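Local coordinates for protein lactaldehyde dehydrogenase (Escherichia coli, PDB 2IMP) that catalyses the irreversible NAD-dependent oxidation of L-lactaldehyde to L-lactate, and also oxidises glycolaldehyde, as a homotetramer of the aldehyde dehydrogenase family, at residues A[49-54]-A[219-224]; A[144-149]-A[171-176]; A[260-265]-A[292-297]; A[413-418]-A[435-440]. All coordinates share one frame; numbering follows the deposited sequence.

Interaction 1: residues A[49-54]-A[219-224]; sequences AIDAAE and NPKVAM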
# COMPACT_ATOMS: atom_id res chain seq x y z
N ALA A 49 31.65 -20.32 2.17
CA ALA A 49 30.85 -19.25 2.74
C ALA A 49 29.36 -19.43 2.40
O ALA A 49 28.49 -19.28 3.26
CB ALA A 49 31.35 -17.89 2.22
N ILE A 50 29.10 -19.75 1.14
CA ILE A 50 27.73 -19.98 0.70
C ILE A 50 27.09 -21.18 1.43
O ILE A 50 25.93 -21.11 1.85
CB ILE A 50 27.68 -20.20 -0.83
CG1 ILE A 50 28.01 -18.88 -1.54
CG2 ILE A 50 26.30 -20.70 -1.25
CD1 ILE A 50 28.09 -18.99 -3.04
N ASP A 51 27.85 -22.26 1.58
CA ASP A 51 27.33 -23.42 2.29
C ASP A 51 27.02 -23.09 3.76
O ASP A 51 26.04 -23.58 4.33
CB ASP A 51 28.32 -24.60 2.24
CG ASP A 51 28.43 -25.20 0.85
OD1 ASP A 51 27.44 -25.15 0.09
OD2 ASP A 51 29.51 -25.73 0.51
N ALA A 52 27.87 -22.26 4.36
CA ALA A 52 27.66 -21.84 5.73
C ALA A 52 26.39 -20.96 5.83
O ALA A 52 25.58 -21.10 6.75
CB ALA A 52 28.88 -21.06 6.23
N ALA A 53 26.23 -20.06 4.87
CA ALA A 53 25.07 -19.19 4.83
C ALA A 53 23.77 -20.01 4.69
O ALA A 53 22.74 -19.68 5.28
CB ALA A 53 25.19 -18.20 3.69
N GLU A 54 23.85 -21.07 3.89
CA GLU A 54 22.71 -21.95 3.68
C GLU A 54 22.31 -22.68 4.97
O GLU A 54 21.12 -22.76 5.31
CB GLU A 54 23.02 -22.97 2.59
CG GLU A 54 21.88 -23.92 2.27
CD GLU A 54 22.26 -24.94 1.21
OE1 GLU A 54 23.15 -25.78 1.48
OE2 GLU A 54 21.68 -24.90 0.11
N ASN A 219 26.87 -19.79 -8.31
CA ASN A 219 26.54 -20.91 -7.44
C ASN A 219 25.01 -21.15 -7.34
O ASN A 219 24.25 -20.23 -7.03
CB ASN A 219 27.13 -20.68 -6.04
CG ASN A 219 27.02 -21.90 -5.16
OD1 ASN A 219 25.91 -22.33 -4.82
ND2 ASN A 219 28.16 -22.47 -4.78
N PRO A 220 24.55 -22.38 -7.61
CA PRO A 220 23.13 -22.74 -7.57
C PRO A 220 22.39 -22.53 -6.23
O PRO A 220 21.16 -22.45 -6.20
CB PRO A 220 23.13 -24.21 -8.00
CG PRO A 220 24.45 -24.70 -7.50
CD PRO A 220 25.39 -23.56 -7.87
N LYS A 221 23.13 -22.43 -5.13
CA LYS A 221 22.49 -22.22 -3.84
C LYS A 221 22.13 -20.75 -3.56
O LYS A 221 21.43 -20.44 -2.60
CB LYS A 221 23.40 -22.74 -2.72
CG LYS A 221 23.65 -24.23 -2.78
CD LYS A 221 24.52 -24.68 -1.61
CE LYS A 221 24.70 -26.18 -1.61
NZ LYS A 221 25.40 -26.61 -0.38
N VAL A 222 22.65 -19.86 -4.40
CA VAL A 222 22.37 -18.44 -4.26
C VAL A 222 21.01 -18.03 -4.87
O VAL A 222 20.79 -18.23 -6.05
CB VAL A 222 23.49 -17.59 -4.93
CG1 VAL A 222 23.15 -16.10 -4.87
CG2 VAL A 222 24.83 -17.85 -4.23
N ALA A 223 20.12 -17.48 -4.05
CA ALA A 223 18.81 -17.04 -4.53
C ALA A 223 18.89 -15.71 -5.32
O ALA A 223 18.14 -15.48 -6.27
CB ALA A 223 17.85 -16.90 -3.36
N MET A 224 19.80 -14.84 -4.90
CA MET A 224 20.00 -13.57 -5.57
C MET A 224 21.41 -12.99 -5.42
O MET A 224 22.01 -13.05 -4.34
CB MET A 224 19.00 -12.51 -5.06
CG MET A 224 19.17 -11.13 -5.72
SD MET A 224 17.90 -9.89 -5.31
CE MET A 224 18.49 -9.33 -3.67
O HOH W 1 28.35 -24.48 -2.70

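Interaction 2: residues A[144-149]-A[171-176]; sequences GVTTGI and NTIVIK. With NAI (1,4-dihydronicotinamide adenine dinucleotide), chain D.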
# COMPACT_ATOMS: atom_id res chain seq x y z
N GLY A 144 16.47 -16.57 0.76
CA GLY A 144 17.32 -17.64 1.24
C GLY A 144 18.73 -17.09 1.33
O GLY A 144 18.99 -16.17 2.10
N VAL A 145 19.64 -17.66 0.54
CA VAL A 145 21.02 -17.19 0.53
C VAL A 145 21.27 -16.14 -0.55
O VAL A 145 20.97 -16.36 -1.72
CB VAL A 145 22.01 -18.35 0.28
CG1 VAL A 145 23.42 -17.79 0.09
CG2 VAL A 145 21.98 -19.33 1.45
N THR A 146 21.82 -14.99 -0.16
CA THR A 146 22.12 -13.94 -1.11
C THR A 146 23.61 -13.53 -1.09
O THR A 146 24.32 -13.79 -0.11
CB THR A 146 21.25 -12.66 -0.87
OG1 THR A 146 21.70 -11.98 0.31
CG2 THR A 146 19.77 -13.03 -0.69
N THR A 147 24.07 -12.92 -2.18
CA THR A 147 25.45 -12.48 -2.24
C THR A 147 25.58 -11.02 -2.67
O THR A 147 24.71 -10.49 -3.37
CB THR A 147 26.29 -13.38 -3.20
OG1 THR A 147 25.77 -13.30 -4.53
CG2 THR A 147 26.23 -14.84 -2.75
N GLY A 148 26.66 -10.39 -2.22
CA GLY A 148 26.89 -9.00 -2.56
C GLY A 148 28.30 -8.77 -3.04
O GLY A 148 29.28 -9.16 -2.40
N ILE A 149 28.40 -8.15 -4.20
CA ILE A 149 29.68 -7.83 -4.80
C ILE A 149 29.85 -6.30 -4.84
O ILE A 149 29.09 -5.60 -5.52
CB ILE A 149 29.75 -8.44 -6.21
CG1 ILE A 149 29.51 -9.96 -6.11
CG2 ILE A 149 31.09 -8.15 -6.85
CD1 ILE A 149 29.41 -10.67 -7.44
N ASN A 171 17.12 -13.28 5.17
CA ASN A 171 18.11 -13.89 4.28
C ASN A 171 19.49 -13.92 4.94
O ASN A 171 19.73 -13.18 5.89
CB ASN A 171 18.29 -13.08 2.98
CG ASN A 171 17.00 -12.86 2.22
OD1 ASN A 171 16.58 -13.74 1.45
ND2 ASN A 171 16.37 -11.72 2.42
N THR A 172 20.37 -14.79 4.46
CA THR A 172 21.74 -14.78 4.93
C THR A 172 22.59 -14.22 3.78
O THR A 172 22.11 -14.18 2.64
CB THR A 172 22.25 -16.18 5.36
OG1 THR A 172 22.06 -17.13 4.30
CG2 THR A 172 21.51 -16.64 6.60
N ILE A 173 23.81 -13.79 4.04
CA ILE A 173 24.57 -13.21 2.96
C ILE A 173 26.08 -13.47 2.96
O ILE A 173 26.69 -13.69 4.01
CB ILE A 173 24.33 -11.67 2.92
CG1 ILE A 173 24.76 -11.08 1.58
CG2 ILE A 173 25.10 -11.00 4.05
CD1 ILE A 173 24.49 -9.57 1.46
N VAL A 174 26.63 -13.47 1.76
CA VAL A 174 28.05 -13.61 1.53
C VAL A 174 28.52 -12.41 0.72
O VAL A 174 28.08 -12.20 -0.41
CB VAL A 174 28.42 -14.88 0.73
CG1 VAL A 174 29.93 -14.90 0.48
CG2 VAL A 174 27.99 -16.13 1.47
N ILE A 175 29.38 -11.61 1.32
CA ILE A 175 29.87 -10.42 0.65
C ILE A 175 31.34 -10.46 0.20
O ILE A 175 32.21 -11.00 0.89
CB ILE A 175 29.67 -9.19 1.56
CG1 ILE A 175 28.19 -8.81 1.59
CG2 ILE A 175 30.55 -8.03 1.10
CD1 ILE A 175 27.87 -7.68 2.52
N LYS A 176 31.59 -9.90 -0.98
CA LYS A 176 32.94 -9.77 -1.50
C LYS A 176 33.23 -8.30 -1.81
O LYS A 176 32.63 -7.73 -2.72
CB LYS A 176 33.18 -10.57 -2.77
CG LYS A 176 34.67 -10.53 -3.18
CD LYS A 176 34.92 -11.00 -4.61
CE LYS A 176 34.73 -9.88 -5.62
NZ LYS A 176 35.74 -8.79 -5.45
PA NAI D . 33.92 -3.16 -11.21
O1A NAI D . 32.76 -3.77 -11.88
O2A NAI D . 35.21 -3.27 -12.03
O5B NAI D . 34.12 -3.84 -9.78
C5B NAI D . 33.10 -3.91 -8.79
C4B NAI D . 33.01 -5.31 -8.16
O4B NAI D . 32.67 -6.30 -9.13
C3B NAI D . 34.32 -5.80 -7.52
O3B NAI D . 34.05 -6.41 -6.26
C2B NAI D . 34.88 -6.73 -8.57
O2B NAI D . 35.81 -7.68 -8.12
C1B NAI D . 33.63 -7.35 -9.14
N9A NAI D . 33.80 -7.89 -10.53
C8A NAI D . 34.51 -7.39 -11.61
N7A NAI D . 34.36 -8.25 -12.67
C5A NAI D . 33.58 -9.28 -12.28
C6A NAI D . 33.10 -10.43 -12.94
N6A NAI D . 33.42 -10.67 -14.21
N1A NAI D . 32.28 -11.32 -12.24
C2A NAI D . 31.93 -11.08 -10.91
N3A NAI D . 32.41 -9.93 -10.26
C4A NAI D . 33.21 -9.05 -10.93
O3 NAI D . 33.50 -1.63 -10.96
PN NAI D . 34.27 -0.53 -10.06
O1N NAI D . 34.56 -1.05 -8.71
O2N NAI D . 33.47 0.73 -10.15
O5D NAI D . 35.62 -0.33 -10.94
C5D NAI D . 36.88 -0.85 -10.62
C4D NAI D . 37.82 -0.46 -11.74
O4D NAI D . 39.04 -1.17 -11.60
C3D NAI D . 37.48 -0.59 -13.25
O3D NAI D . 37.22 0.68 -13.80
C2D NAI D . 38.68 -1.26 -13.88
O2D NAI D . 39.02 -0.71 -15.13
C1D NAI D . 39.74 -1.10 -12.82
N1N NAI D . 40.81 -2.14 -12.97
C2N NAI D . 40.59 -3.37 -12.34
C3N NAI D . 41.57 -4.40 -12.44
C7N NAI D . 41.36 -5.73 -11.77
O7N NAI D . 42.34 -6.71 -11.89
N7N NAI D . 40.27 -6.03 -11.06
C4N NAI D . 42.76 -4.13 -13.19
C5N NAI D . 42.97 -2.87 -13.82
C6N NAI D . 41.97 -1.88 -13.70

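Interaction 3: residues A[260-265]-A[292-297]; sequences VMDDAD and YVQKGI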
# COMPACT_ATOMS: atom_id res chain seq x y z
N VAL A 260 20.83 23.32 -16.94
CA VAL A 260 20.76 24.68 -16.40
C VAL A 260 19.99 25.65 -17.33
O VAL A 260 20.49 26.03 -18.38
CB VAL A 260 22.18 25.25 -16.19
CG1 VAL A 260 22.10 26.60 -15.48
CG2 VAL A 260 23.03 24.27 -15.40
N MET A 261 18.78 26.02 -16.93
CA MET A 261 17.98 26.95 -17.72
C MET A 261 18.39 28.42 -17.53
O MET A 261 19.12 28.75 -16.60
CB MET A 261 16.50 26.78 -17.38
CG MET A 261 15.97 25.37 -17.60
SD MET A 261 16.25 24.77 -19.28
CE MET A 261 14.90 25.58 -20.14
N ASP A 262 17.94 29.30 -18.42
CA ASP A 262 18.28 30.71 -18.30
C ASP A 262 17.73 31.34 -17.01
O ASP A 262 18.41 32.12 -16.35
CB ASP A 262 17.78 31.51 -19.51
CG ASP A 262 18.53 31.17 -20.79
OD1 ASP A 262 19.75 30.90 -20.72
OD2 ASP A 262 17.91 31.20 -21.87
N ASP A 263 16.50 30.98 -16.67
CA ASP A 263 15.84 31.49 -15.47
C ASP A 263 16.26 30.75 -14.19
O ASP A 263 15.54 30.73 -13.20
CB ASP A 263 14.32 31.36 -15.63
CG ASP A 263 13.84 29.93 -15.47
OD1 ASP A 263 14.51 29.02 -16.00
OD2 ASP A 263 12.80 29.72 -14.81
N ALA A 264 17.45 30.15 -14.23
CA ALA A 264 17.95 29.40 -13.10
C ALA A 264 18.84 30.19 -12.13
O ALA A 264 19.63 31.04 -12.54
CB ALA A 264 18.71 28.18 -13.59
N ASP A 265 18.68 29.90 -10.84
CA ASP A 265 19.50 30.54 -9.83
C ASP A 265 20.99 30.19 -10.06
O ASP A 265 21.48 29.19 -9.56
CB ASP A 265 19.07 30.06 -8.44
CG ASP A 265 19.79 30.78 -7.31
OD1 ASP A 265 21.04 30.76 -7.28
OD2 ASP A 265 19.10 31.36 -6.45
N TYR A 292 24.50 20.52 -19.39
CA TYR A 292 23.83 21.24 -20.46
C TYR A 292 23.36 22.64 -20.03
O TYR A 292 22.53 22.77 -19.12
CB TYR A 292 22.63 20.43 -20.99
CG TYR A 292 23.00 19.05 -21.48
CD1 TYR A 292 23.06 17.97 -20.61
CD2 TYR A 292 23.34 18.84 -22.82
CE1 TYR A 292 23.46 16.71 -21.04
CE2 TYR A 292 23.75 17.58 -23.26
CZ TYR A 292 23.80 16.52 -22.37
OH TYR A 292 24.22 15.28 -22.79
N VAL A 293 23.91 23.66 -20.67
CA VAL A 293 23.58 25.05 -20.34
C VAL A 293 23.00 25.83 -21.54
O VAL A 293 23.63 25.87 -22.60
CB VAL A 293 24.83 25.79 -19.85
CG1 VAL A 293 24.45 27.15 -19.28
CG2 VAL A 293 25.56 24.94 -18.82
N GLN A 294 21.84 26.46 -21.38
CA GLN A 294 21.31 27.20 -22.52
C GLN A 294 21.94 28.58 -22.75
O GLN A 294 22.44 29.22 -21.82
CB GLN A 294 19.78 27.32 -22.46
CG GLN A 294 19.18 28.04 -21.29
CD GLN A 294 17.69 28.26 -21.49
OE1 GLN A 294 16.99 28.70 -20.58
NE2 GLN A 294 17.21 27.94 -22.68
N LYS A 295 21.92 29.00 -24.01
CA LYS A 295 22.49 30.26 -24.47
C LYS A 295 22.29 31.48 -23.53
O LYS A 295 23.25 32.06 -23.03
CB LYS A 295 21.91 30.59 -25.84
CG LYS A 295 21.85 29.41 -26.81
CD LYS A 295 23.24 28.92 -27.21
CE LYS A 295 23.14 27.82 -28.26
NZ LYS A 295 24.49 27.42 -28.78
N GLY A 296 21.03 31.85 -23.32
CA GLY A 296 20.71 32.99 -22.48
C GLY A 296 21.61 33.23 -21.28
O GLY A 296 21.93 34.38 -20.98
N ILE A 297 22.01 32.17 -20.59
CA ILE A 297 22.85 32.30 -19.41
C ILE A 297 24.24 31.62 -19.52
O ILE A 297 25.04 31.67 -18.60
CB ILE A 297 22.11 31.75 -18.16
CG1 ILE A 297 22.89 32.09 -16.89
CG2 ILE A 297 21.93 30.24 -18.28
CD1 ILE A 297 22.21 31.62 -15.62

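Interaction 4: residues A[413-418]-A[435-440]; sequences SSIYTQ and TYINRE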
# COMPACT_ATOMS: atom_id res chain seq x y z
N SER A 413 19.50 12.31 -12.76
CA SER A 413 19.39 13.52 -13.56
C SER A 413 19.07 14.77 -12.70
O SER A 413 18.68 14.65 -11.54
CB SER A 413 18.30 13.37 -14.63
OG SER A 413 17.02 13.29 -14.04
N SER A 414 19.25 15.96 -13.28
CA SER A 414 18.96 17.19 -12.55
C SER A 414 18.68 18.42 -13.44
O SER A 414 19.18 18.52 -14.56
CB SER A 414 20.12 17.52 -11.60
OG SER A 414 21.28 17.92 -12.31
N ILE A 415 17.88 19.34 -12.92
CA ILE A 415 17.56 20.56 -13.64
C ILE A 415 17.38 21.77 -12.71
O ILE A 415 16.92 21.64 -11.58
CB ILE A 415 16.28 20.38 -14.49
CG1 ILE A 415 16.06 21.63 -15.35
CG2 ILE A 415 15.09 20.11 -13.60
CD1 ILE A 415 14.92 21.52 -16.34
N TYR A 416 17.78 22.94 -13.21
CA TYR A 416 17.67 24.19 -12.46
C TYR A 416 16.84 25.25 -13.19
O TYR A 416 17.21 25.73 -14.25
CB TYR A 416 19.07 24.73 -12.16
CG TYR A 416 19.94 23.71 -11.48
CD1 TYR A 416 20.54 22.69 -12.21
CD2 TYR A 416 20.11 23.73 -10.10
CE1 TYR A 416 21.28 21.69 -11.58
CE2 TYR A 416 20.85 22.73 -9.46
CZ TYR A 416 21.44 21.72 -10.21
OH TYR A 416 22.15 20.72 -9.59
N THR A 417 15.71 25.60 -12.58
CA THR A 417 14.80 26.56 -13.16
C THR A 417 13.79 27.08 -12.12
O THR A 417 13.70 26.54 -11.02
CB THR A 417 14.02 25.91 -14.33
OG1 THR A 417 13.09 26.85 -14.89
CG2 THR A 417 13.25 24.70 -13.84
N GLN A 418 13.05 28.12 -12.48
CA GLN A 418 12.07 28.68 -11.56
C GLN A 418 10.63 28.71 -12.13
O GLN A 418 9.70 29.23 -11.50
CB GLN A 418 12.51 30.09 -11.16
CG GLN A 418 13.99 30.14 -10.74
CD GLN A 418 14.41 31.51 -10.25
OE1 GLN A 418 14.96 31.64 -9.14
NE2 GLN A 418 14.19 32.54 -11.06
N THR A 435 15.47 12.34 -10.47
CA THR A 435 15.56 13.69 -10.99
C THR A 435 15.62 14.73 -9.86
O THR A 435 14.66 14.90 -9.10
CB THR A 435 14.36 14.05 -11.90
OG1 THR A 435 14.35 13.19 -13.05
CG2 THR A 435 14.48 15.50 -12.38
N TYR A 436 16.76 15.41 -9.75
CA TYR A 436 16.93 16.43 -8.74
C TYR A 436 16.62 17.85 -9.24
O TYR A 436 17.16 18.28 -10.26
CB TYR A 436 18.35 16.41 -8.18
CG TYR A 436 18.68 15.13 -7.45
CD1 TYR A 436 19.14 14.01 -8.14
CD2 TYR A 436 18.52 15.04 -6.07
CE1 TYR A 436 19.43 12.83 -7.47
CE2 TYR A 436 18.80 13.86 -5.39
CZ TYR A 436 19.26 12.76 -6.10
OH TYR A 436 19.54 11.58 -5.44
N ILE A 437 15.74 18.54 -8.53
CA ILE A 437 15.37 19.89 -8.91
C ILE A 437 15.90 20.98 -7.94
O ILE A 437 15.56 20.99 -6.75
CB ILE A 437 13.84 20.01 -9.03
CG1 ILE A 437 13.33 18.98 -10.04
CG2 ILE A 437 13.45 21.42 -9.46
CD1 ILE A 437 11.84 18.99 -10.24
N ASN A 438 16.72 21.88 -8.48
CA ASN A 438 17.31 22.97 -7.71
C ASN A 438 18.03 22.57 -6.40
O ASN A 438 17.82 23.18 -5.35
CB ASN A 438 16.25 24.04 -7.42
CG ASN A 438 15.76 24.73 -8.69
OD1 ASN A 438 16.53 24.96 -9.62
ND2 ASN A 438 14.48 25.07 -8.72
N ARG A 439 18.86 21.55 -6.50
CA ARG A 439 19.67 21.04 -5.40
C ARG A 439 20.72 20.03 -5.90
O ARG A 439 20.67 19.61 -7.05
CB ARG A 439 18.79 20.37 -4.33
CG ARG A 439 17.95 19.21 -4.83
CD ARG A 439 17.70 18.17 -3.73
NE ARG A 439 18.89 17.37 -3.46
CZ ARG A 439 18.94 16.34 -2.62
NH1 ARG A 439 17.86 15.96 -1.95
NH2 ARG A 439 20.08 15.67 -2.46
N GLU A 440 21.66 19.66 -5.04
CA GLU A 440 22.69 18.72 -5.45
C GLU A 440 22.25 17.23 -5.45
O GLU A 440 21.27 16.87 -4.79
CB GLU A 440 23.95 18.90 -4.58
CG GLU A 440 23.90 18.30 -3.18
CD GLU A 440 22.83 18.91 -2.30
OE1 GLU A 440 22.49 20.10 -2.49
OE2 GLU A 440 22.35 18.20 -1.40

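Interaction 1: residues A[49-54]-A[219-224]
A salt-bridge network of three residues, Lys-221 reaching to both Asp-51 and Glu-54, ties helix 43-62 to the turn between helix 209-218 and strand 222-227. The lysine chain is extended, and NZ stands 2.6 Å from Asp-51 OD1, which it meets from above the carboxylate plane, 44° out of it. The same NZ reaches Glu-54 OE1 at 3.0 Å, on the syn side and tilted out of the plane. Glu-54 OE2 lies against the aliphatic part instead, 3.3 Å from Lys-221 CD, and the two side chains cross at about a right angle. An alanine at Glu-54 would probably leave the Lys-221 ammonium with one carboxylate fewer and its methylene groups freer to move. Residues 219-222 form a type I beta turn, overlapped by an Asx turn in which Asn-219 OD1 accepts from Lys-221 N at 2.8 Å, in the carbonyl plane. A water links Asn-219 ND2 to Asp-51 OD1, giving that carboxylate oxygen a second donor; ND2 also bonds Glu-215. Beside these charges, Ile-50 and Asn-219 meet tip to tip, with Ile-50 CD1 3.6 Å from Asn-219 CB. The same methyl packs 3.7 Å from Val-222 CG2. On its other branch, Ile-50 CG2, anti to the backbone N, rests 3.8 Å from Lys-221 CB. Ile-50 also touches Val-174 of the cofactor-domain sheet.

Interaction 2: residues A[144-149]-A[171-176]
Thr-146 and Gly-148 use both their N-H and C=O to bind strand 172-176 in parallel register. Thr-146 N donates to Thr-172 O at 2.9 Å, and Val-174 N to Thr-146 O; Gly-148 N then donates to Val-174 O, and Lys-176 N to Gly-148 O at 2.8 Å. The strands run 21° apart. CA-H...O contacts fill in between, such as Ile-173 CA to Thr-146 O at 3.1 Å. At the start of the pair, Thr-172 N donates to Gly-144 O, and the Asn-171 side chain adds a bond: OD1 accepts from Gly-144 N at 2.9 Å, in the carbonyl plane, while ND2 bonds Ala-166 O and Tyr-469 O. This is the parallel pair of a beta-alpha-beta unit, strand 134-149, helix 155-168 and strand 172-176, in the Rossmann-type NAD domain. Side-chain packing is slighter. Thr-147 and Val-174 lie side by side, pointing the same way, Thr-147 CG2 4.1 Å from Val-174 CB; the Thr-147 hydroxyl bonds Leu-216 O. On the other face Gly-148 has only hydrogens beside Ile-173 and Ile-175, where a CB would fit tightly against Ile-175 CG1. Polar contacts to the cofactor come from Lys-176, whose chain bends at chi3 (85°) and chi4 (65°): NZ bonds NADH ribose O2B at 2.9 Å and O3B at 3.0 Å, and also donates to Gly-207 O. Ile-149 CG2 touches the same ribose at O4B.

Interaction 3: residues A[260-265]-A[292-297]
Gln-294 reaches from the end of strand 290-294 across to Asp-262, in the corner that follows strand 257-260. Its CG sits between the backbone N and the carbonyl carbon (chi1 61°), and the chain is extended beyond it. CB is still 4.0 Å from Asp-262 OD1. CG comes within 3.0 Å of that oxygen, and CD lies 3.0 Å from Asp-262 OD2, with the amide and carboxylate planes only 12° apart. At the tip, OE1 accepts from Asp-262 N at a very short 2.4 Å; the whole pair is modelled too tightly for these lengths to be trusted. The other tip atom, NE2, is 3.4 Å from Asp-262 OD2, at an angle too poor for a bond. Met-261 approaches from its bent chain, CE lying 3.8 Å from Gln-294 OE1, and Phe-394 of strand 388-394 touches the glutamine as well. Before this corner the two strands pair as neighbours in the parallel part of the catalytic-domain sheet, away from the annotated substrate and cofactor sites: Val-260 N donates to Tyr-292 O almost straight, at 2.8 Å, whereas the return bond from Gln-294 N to Val-260 O is weak. Beyond it Met-261 to Ala-264 make a type I beta turn, and Asp-265 is the N-cap of helix 266-274, its OD1 accepting from Leu-268 N. Ile-297 lies by the turn, its CG2 near Met-261 O. Gln-294 OE1 thus takes the Asp-262 N-H, while Asp-262 OD2 and OE1, both acceptors, have no bond between them, and their closeness is doubtful.

Interaction 4: residues A[413-418]-A[435-440]
Asn-438 and Thr-417 are joined by two hydrogen bonds, the asparagine amide taking both polar backbone atoms of the threonine. Asn-438 ND2 donates to Thr-417 O at 2.8 Å, nearly straight and in the amide plane, and Thr-417 N donates to a lone pair of Asn-438 OD1 at 3.1 Å. An alanine in place of Asn-438 would probably leave Thr-417 N and O without these mates and the residues that leave strand 409-416 toward helix 420-429 less firmly held. The amide is placed by the backbone, in left-handed helical conformation at Asn-438, and by CG anti to the carbonyl carbon (chi1 -66°). One step back, Asn-438 N bonds Ile-415 O, Ile-415 N bonds Tyr-436 O, and Tyr-436 N bonds Ser-413 O at 2.7 Å. Ile-415 and Ile-437 lie side by side on one face, CG2 of the first 4.1 Å from CG1 of the second. On that face too, Thr-435 OG1 donates to Ser-413 OG at 2.8 Å, and Ser-413 OG is also bonded to Glu-434 O. The opposite face carries Tyr-436, whose ring stacks with Tyr-476 of the second subunit. Strand 434-437 continues the sheet into that subunit, where Gln-473 bonds Thr-435 OG1. The pair closes a beta-alpha-beta crossover through helix 420-429, which covers Ile-415 and Ile-437; helix 266-274 packs on Tyr-416, and strand 257-260 flanks strand 409-416.

How the interactions relate
The four contacts fall into two pairs, on opposite sides of the chain's centre. Interactions 1 and 2 have centres 7 Å apart in the cofactor domain: Ala-223 N meets Val-145 O at 2.7 Å and Ala-53 O meets Thr-172 OG1 at 2.8 Å, so the turn leads into the strand next to 134-149, while the helix covers a face of the strands that reach the NADH ribose. Interactions 3 and 4, centres 12 Å apart, touch on another sheet, where the Asp-263 carboxylate takes Thr-417 OG1 and Gln-418 N. Centres of interactions 2 and 4 are 36 Å apart, with lactate between the two domains: the side chains of Ile-149 and Tyr-436 are about 12 Å and 8 Å from it.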